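Local coordinates for DNA processing protein DprA (Streptococcus pneumoniae, PDB 3UQZ) that binds single-stranded DNA cooperatively, shields it from nucleases and helps load the RecA recombinase onto it during natural transformation, at residues 232-237 / 260-265; 268-271 / 275-278; 140-145 / 179-184. All blocks are in the same frame, centred on the assembly; numbering follows the deposited sequence.

Overall arrangement
The three contacts lie in the Rossmann-like part of DprA, whose central mixed sheet carries helices on its faces. Along the chain they come in series, contact 3 closing before contact 1 opens and contact 1 before contact 2. Contacts 1 and 2 are neighbours, with centres about 15 Å apart, because helix 257-264 leads directly into strand 268-269, the outermost of the sheet within the chain; Ile263 and Leu269 pack together. Contact 3 joins the loop after strand 137-140 to helix 178-187, its centre about 24 Å from that of contact 1 and about 25 Å from that of contact 2. Contacts 1 and 2 thus belong to the region facing the second subunit, whereas no other chain touches the two segments of contact 3.

Contact 1 (232-237 / 260-265); sequences ITCERA and HHLIQE
Leu262 of helix 257-264 reaches across to Cys234 of helix 229-239, and its side chain can be followed outward atom by atom. From CB, CG is turned anti to the carbonyl carbon (chi1 -79°), and both methyls of the branch then face Cys234 CB: Leu262 CD1 lies 3.7 Å from Cys234 CB, and Leu262 CD2 is 3.8 Å from that same atom. The sulfur is grazed more loosely, with Cys234 SG 4.1 Å from Leu262 CD1. Glu235 CG lies near Leu262 CD2, also loosely. The Glu235 chain is extended beyond CG and brings OE2 to the edge of the His261 ring, near its plane, where OE2 and His261 NE2 are 3.9 Å apart; carboxylate and ring planes are inclined by 73°. Just past the helix end, Glu265 CG lies over one face of the His261 ring, displaced toward its rim. The helix segments run nearly parallel, with axes 11.2 Å apart, a spacing bridged by side chains alone. Val221 of strand 218-222 touches both Cys234 and Leu262, so sheet and helices share this packing. The chemistry implies cohesion mainly by apolar burial, with any attraction between Glu235 and His261 probably modest and dependent on the histidine's protonation.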
# COMPACT_ATOMS: atom_id res chain seq x y z
N ILE A 232 2.02 11.39 12.82
CA ILE A 232 2.28 11.34 14.27
C ILE A 232 1.06 10.76 15.01
O ILE A 232 1.23 9.89 15.86
CB ILE A 232 2.77 12.73 14.80
CG1 ILE A 232 4.19 13.04 14.27
CG2 ILE A 232 2.74 12.80 16.34
CD1 ILE A 232 4.59 14.53 14.24
N THR A 233 -0.17 11.20 14.63
CA THR A 233 -1.45 10.73 15.18
C THR A 233 -1.60 9.22 14.94
O THR A 233 -1.99 8.50 15.86
CB THR A 233 -2.61 11.55 14.55
OG1 THR A 233 -2.38 12.94 14.76
CG2 THR A 233 -3.96 11.19 15.10
N CYS A 234 -1.26 8.74 13.73
CA CYS A 234 -1.36 7.33 13.32
C CYS A 234 -0.32 6.45 13.99
O CYS A 234 -0.62 5.33 14.41
CB CYS A 234 -1.31 7.19 11.81
SG CYS A 234 -2.75 7.90 10.98
N GLU A 235 0.92 6.95 14.09
CA GLU A 235 1.99 6.23 14.76
C GLU A 235 1.64 6.04 16.25
O GLU A 235 1.79 4.94 16.76
CB GLU A 235 3.35 6.93 14.55
CG GLU A 235 3.88 6.76 13.13
CD GLU A 235 5.23 7.38 12.80
OE1 GLU A 235 5.54 8.48 13.31
OE2 GLU A 235 5.97 6.77 11.99
N ARG A 236 1.09 7.09 16.90
CA ARG A 236 0.65 7.00 18.30
C ARG A 236 -0.63 6.12 18.43
O ARG A 236 -0.77 5.41 19.43
CB ARG A 236 0.49 8.40 18.93
CG ARG A 236 0.25 8.40 20.46
CD ARG A 236 1.52 8.19 21.27
NE ARG A 236 1.25 8.06 22.71
CZ ARG A 236 1.08 6.91 23.34
NH1 ARG A 236 1.14 5.76 22.67
NH2 ARG A 236 0.85 6.89 24.65
N ALA A 237 -1.53 6.14 17.41
CA ALA A 237 -2.74 5.30 17.40
C ALA A 237 -2.35 3.82 17.32
O ALA A 237 -3.00 2.98 17.95
CB ALA A 237 -3.65 5.68 16.25
N HIS A 260 1.82 5.65 2.67
CA HIS A 260 2.62 4.58 2.07
C HIS A 260 3.57 3.97 3.08
O HIS A 260 3.67 2.75 3.15
CB HIS A 260 3.34 5.08 0.81
CG HIS A 260 2.42 5.48 -0.30
ND1 HIS A 260 2.86 6.29 -1.33
CD2 HIS A 260 1.12 5.17 -0.51
CE1 HIS A 260 1.82 6.44 -2.13
NE2 HIS A 260 0.74 5.79 -1.68
N HIS A 261 4.22 4.82 3.90
CA HIS A 261 5.13 4.40 4.97
C HIS A 261 4.36 3.57 6.00
O HIS A 261 4.85 2.52 6.42
CB HIS A 261 5.81 5.62 5.61
CG HIS A 261 6.62 5.30 6.83
ND1 HIS A 261 7.89 4.75 6.73
CD2 HIS A 261 6.31 5.46 8.14
CE1 HIS A 261 8.31 4.60 7.98
NE2 HIS A 261 7.40 5.01 8.86
N LEU A 262 3.13 4.02 6.38
CA LEU A 262 2.26 3.35 7.34
C LEU A 262 1.86 1.95 6.87
O LEU A 262 1.91 1.01 7.66
CB LEU A 262 1.02 4.20 7.68
CG LEU A 262 1.22 5.36 8.67
CD1 LEU A 262 0.17 6.44 8.46
CD2 LEU A 262 1.23 4.88 10.10
N ILE A 263 1.47 1.82 5.57
CA ILE A 263 1.09 0.55 4.94
C ILE A 263 2.28 -0.43 4.99
O ILE A 263 2.09 -1.59 5.36
CB ILE A 263 0.52 0.74 3.51
CG1 ILE A 263 -0.84 1.45 3.55
CG2 ILE A 263 0.40 -0.61 2.77
CD1 ILE A 263 -1.24 2.15 2.26
N GLN A 264 3.49 0.07 4.69
CA GLN A 264 4.73 -0.72 4.72
C GLN A 264 4.97 -1.23 6.14
O GLN A 264 5.37 -2.38 6.31
CB GLN A 264 5.92 0.11 4.24
CG GLN A 264 5.91 0.39 2.74
CD GLN A 264 7.02 1.31 2.28
OE1 GLN A 264 7.50 2.19 3.00
NE2 GLN A 264 7.40 1.16 1.03
N GLU A 265 4.69 -0.38 7.15
CA GLU A 265 4.85 -0.68 8.57
C GLU A 265 3.75 -1.56 9.20
O GLU A 265 3.83 -1.89 10.38
CB GLU A 265 5.07 0.61 9.38
CG GLU A 265 6.41 1.29 9.14
CD GLU A 265 7.66 0.50 9.46
OE1 GLU A 265 7.66 -0.26 10.46
OE2 GLU A 265 8.67 0.65 8.73

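Contact 2 (268-271 / 275-278); sequences KLVT and DVLA
The turn from strand 268-269, the outermost strand of the Rossmann-like sheet within the chain, into helix 273-279 is closed by a side chain that reaches back from the helix: Asp275 accepts two hydrogen bonds from Thr271 at a single oxygen, OD2. The backbone Thr271 N donates to Asp275 OD2 over 2.8 Å, with an N-H...O angle of 152°, and meets it on the anti side, close to the carboxylate plane. The hydroxyl of the same residue donates as well, Thr271 OG1 lying 2.7 Å from Asp275 OD2, but it approaches from above the plane, at 37°. Two different directions of approach should restrict how the carboxylate can turn. The threonine torsion makes this double grip possible: OG1 sits between the backbone N and the carbonyl carbon (chi1 67°), on the side where the N-H also faces the aspartate.

Beside the polar pair, Val270 directs its methyls at the helix. Val270 CG1 is 3.8 Å from Asp275 CB, the two side chains lying antiparallel, flank to flank, and Val270 CG1 is also 4.0 Å from Val276 CG2. Phe245 of strand 243-246 touches both valines and extends this apolar layer. Asp275 OD2 receives a further, weak hydrogen bond from Gln264 of the second subunit, which also bonds to Leu269 O, so the turn faces the dimer interface. The whole is a strand-turn-helix connection of an alpha/beta fold, with a first-turn carboxylate folded back onto the turn and Ser272 OG weakly bonded to Asp275 N.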
# COMPACT_ATOMS: atom_id res chain seq x y z
N LYS A 268 -3.41 -1.10 7.23
CA LYS A 268 -4.27 -1.67 6.20
C LYS A 268 -4.49 -0.68 5.08
O LYS A 268 -4.88 0.45 5.34
CB LYS A 268 -5.60 -2.15 6.80
CG LYS A 268 -5.40 -3.14 7.95
CD LYS A 268 -5.95 -4.54 7.68
CE LYS A 268 -5.77 -5.45 8.88
NZ LYS A 268 -4.67 -6.45 8.69
N LEU A 269 -4.20 -1.09 3.82
CA LEU A 269 -4.43 -0.27 2.63
C LEU A 269 -5.92 -0.36 2.35
O LEU A 269 -6.46 -1.47 2.28
CB LEU A 269 -3.61 -0.81 1.42
CG LEU A 269 -3.64 0.05 0.13
CD1 LEU A 269 -2.37 -0.14 -0.66
CD2 LEU A 269 -4.83 -0.28 -0.74
N VAL A 270 -6.59 0.79 2.19
CA VAL A 270 -8.04 0.82 1.92
C VAL A 270 -8.37 1.56 0.63
O VAL A 270 -7.75 2.58 0.32
CB VAL A 270 -8.91 1.27 3.14
CG1 VAL A 270 -8.80 0.28 4.31
CG2 VAL A 270 -8.60 2.69 3.60
N THR A 271 -9.34 1.04 -0.14
CA THR A 271 -9.78 1.61 -1.43
C THR A 271 -11.25 2.02 -1.40
O THR A 271 -11.71 2.76 -2.27
CB THR A 271 -9.50 0.63 -2.60
OG1 THR A 271 -10.33 -0.52 -2.46
CG2 THR A 271 -8.04 0.19 -2.67
N ASP A 275 -13.78 -1.84 2.51
CA ASP A 275 -12.46 -2.28 2.95
C ASP A 275 -12.26 -1.98 4.44
O ASP A 275 -11.67 -2.78 5.14
CB ASP A 275 -11.34 -1.60 2.13
CG ASP A 275 -11.07 -2.17 0.75
OD1 ASP A 275 -11.64 -3.23 0.41
OD2 ASP A 275 -10.26 -1.58 0.02
N VAL A 276 -12.78 -0.82 4.91
CA VAL A 276 -12.73 -0.38 6.31
C VAL A 276 -13.64 -1.27 7.15
O VAL A 276 -13.19 -1.85 8.13
CB VAL A 276 -13.08 1.14 6.47
CG1 VAL A 276 -13.06 1.57 7.94
CG2 VAL A 276 -12.15 2.03 5.63
N LEU A 277 -14.91 -1.40 6.73
CA LEU A 277 -15.92 -2.20 7.40
C LEU A 277 -15.51 -3.65 7.55
O LEU A 277 -15.77 -4.25 8.60
CB LEU A 277 -17.29 -2.07 6.71
CG LEU A 277 -17.92 -0.68 6.74
CD1 LEU A 277 -19.18 -0.65 5.93
CD2 LEU A 277 -18.22 -0.21 8.16
N ALA A 278 -14.80 -4.20 6.55
CA ALA A 278 -14.32 -5.58 6.56
C ALA A 278 -13.37 -5.88 7.72
O ALA A 278 -13.38 -7.00 8.22
CB ALA A 278 -13.65 -5.91 5.24

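Contact 3 (140-145 / 179-184); sequences SGLAKG and RLQDYI. With SO4 (sulfate ion), chain E.
Leu142, in the loop that follows strand 137-140 of the Rossmann-like fold, points its two methyls at helix 178-187, and three helix side chains receive them from different directions. Leu180 crosses the leucine at a slant, bringing its CD2 to 3.7 Å from Leu142 CD1. Ile184, one turn further on, instead lies alongside with its chain running the other way, and its CD1 stops 3.8 Å from that same Leu142 CD1. The other methyl is met by Gln181, whose chain runs at about a right angle to Leu142: Leu142 CD2 is 3.7 Å from Gln181 CG and nearly as close to its CB. With CG anti to the backbone N (chi1 -170°) and the chain extended, Gln181 crosses the leucine with its aliphatic part while its amide NE2 bonds to Val171 O. The loop backbone is held too, as Leu142 O accepts from Asn177 ND2 just ahead of the helix. Ala163 of strand 161-164 touches both Leu142 and Ile184, so the loop, helix and sheet close on one apolar patch. On the outer side of the helix, Arg179 binds a sulfate, probably from the crystallisation liquor, through two separate nitrogens: NH1 to O1 at 3.1 Å, and NH2 to O4 at 2.7 Å.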
# COMPACT_ATOMS: atom_id res chain seq x y z
N SER A 140 -13.28 13.81 13.68
CA SER A 140 -12.19 14.60 13.10
C SER A 140 -12.01 15.93 13.85
O SER A 140 -12.77 16.20 14.77
CB SER A 140 -12.39 14.81 11.60
OG SER A 140 -11.14 15.04 10.98
N GLY A 141 -11.00 16.71 13.48
CA GLY A 141 -10.64 17.93 14.19
C GLY A 141 -10.96 19.29 13.61
O GLY A 141 -10.40 20.29 14.07
N LEU A 142 -11.85 19.35 12.63
CA LEU A 142 -12.31 20.61 12.02
C LEU A 142 -11.23 21.46 11.31
O LEU A 142 -11.49 22.61 10.95
CB LEU A 142 -13.07 21.45 13.07
CG LEU A 142 -14.42 22.05 12.74
CD1 LEU A 142 -15.15 21.32 11.62
CD2 LEU A 142 -15.27 22.08 13.96
N ALA A 143 -10.03 20.89 11.08
CA ALA A 143 -8.94 21.56 10.37
C ALA A 143 -9.29 21.68 8.89
O ALA A 143 -10.15 20.94 8.38
CB ALA A 143 -7.66 20.74 10.51
N LYS A 144 -8.62 22.61 8.18
CA LYS A 144 -8.87 22.74 6.75
C LYS A 144 -8.27 21.53 6.03
O LYS A 144 -7.39 20.86 6.57
CB LYS A 144 -8.37 24.09 6.19
CG LYS A 144 -6.87 24.34 6.20
CD LYS A 144 -6.58 25.76 5.70
CE LYS A 144 -5.12 26.13 5.78
NZ LYS A 144 -4.89 27.58 5.51
N GLY A 145 -8.83 21.19 4.88
CA GLY A 145 -8.34 20.06 4.10
C GLY A 145 -9.10 18.79 4.34
O GLY A 145 -10.33 18.79 4.23
N ARG A 179 -19.03 28.58 10.33
CA ARG A 179 -20.37 28.06 10.03
C ARG A 179 -20.49 26.56 10.24
O ARG A 179 -21.51 26.11 10.78
CB ARG A 179 -20.86 28.45 8.61
CG ARG A 179 -21.08 29.96 8.42
CD ARG A 179 -22.47 30.38 8.80
NE ARG A 179 -22.68 31.80 8.52
CZ ARG A 179 -22.56 32.77 9.43
NH1 ARG A 179 -22.22 32.48 10.68
NH2 ARG A 179 -22.79 34.03 9.08
N LEU A 180 -19.45 25.80 9.84
CA LEU A 180 -19.39 24.34 10.01
C LEU A 180 -19.25 23.97 11.50
O LEU A 180 -19.93 23.05 11.93
CB LEU A 180 -18.25 23.74 9.17
CG LEU A 180 -18.12 22.21 9.09
CD1 LEU A 180 -19.34 21.59 8.42
CD2 LEU A 180 -16.88 21.82 8.35
N GLN A 181 -18.43 24.72 12.27
CA GLN A 181 -18.26 24.49 13.71
C GLN A 181 -19.58 24.78 14.45
O GLN A 181 -19.98 24.00 15.32
CB GLN A 181 -17.11 25.33 14.30
CG GLN A 181 -16.74 24.93 15.73
CD GLN A 181 -15.59 25.70 16.30
OE1 GLN A 181 -14.51 25.79 15.71
NE2 GLN A 181 -15.78 26.23 17.50
N ASP A 182 -20.23 25.90 14.09
CA ASP A 182 -21.51 26.32 14.66
C ASP A 182 -22.59 25.28 14.40
O ASP A 182 -23.32 24.95 15.34
CB ASP A 182 -21.94 27.69 14.11
CG ASP A 182 -21.33 28.89 14.81
OD1 ASP A 182 -21.16 28.83 16.05
OD2 ASP A 182 -21.11 29.91 14.14
N TYR A 183 -22.65 24.75 13.16
CA TYR A 183 -23.63 23.74 12.78
C TYR A 183 -23.39 22.41 13.48
O TYR A 183 -24.36 21.81 13.96
CB TYR A 183 -23.70 23.55 11.24
CG TYR A 183 -24.62 22.42 10.84
CD1 TYR A 183 -26.00 22.53 11.00
CD2 TYR A 183 -24.11 21.20 10.42
CE1 TYR A 183 -26.85 21.47 10.71
CE2 TYR A 183 -24.95 20.12 10.11
CZ TYR A 183 -26.33 20.27 10.24
OH TYR A 183 -27.17 19.22 9.97
N ILE A 184 -22.12 21.95 13.53
CA ILE A 184 -21.75 20.71 14.21
C ILE A 184 -22.11 20.85 15.69
O ILE A 184 -22.64 19.91 16.26
CB ILE A 184 -20.27 20.28 13.93
CG1 ILE A 184 -20.10 19.82 12.47
CG2 ILE A 184 -19.79 19.17 14.90
CD1 ILE A 184 -18.65 19.79 12.00
S SO4 E . -22.96 35.84 12.58
O1 SO4 E . -22.55 34.51 13.06
O2 SO4 E . -24.23 36.22 13.18
O3 SO4 E . -21.95 36.83 12.95
O4 SO4 E . -23.07 35.84 11.11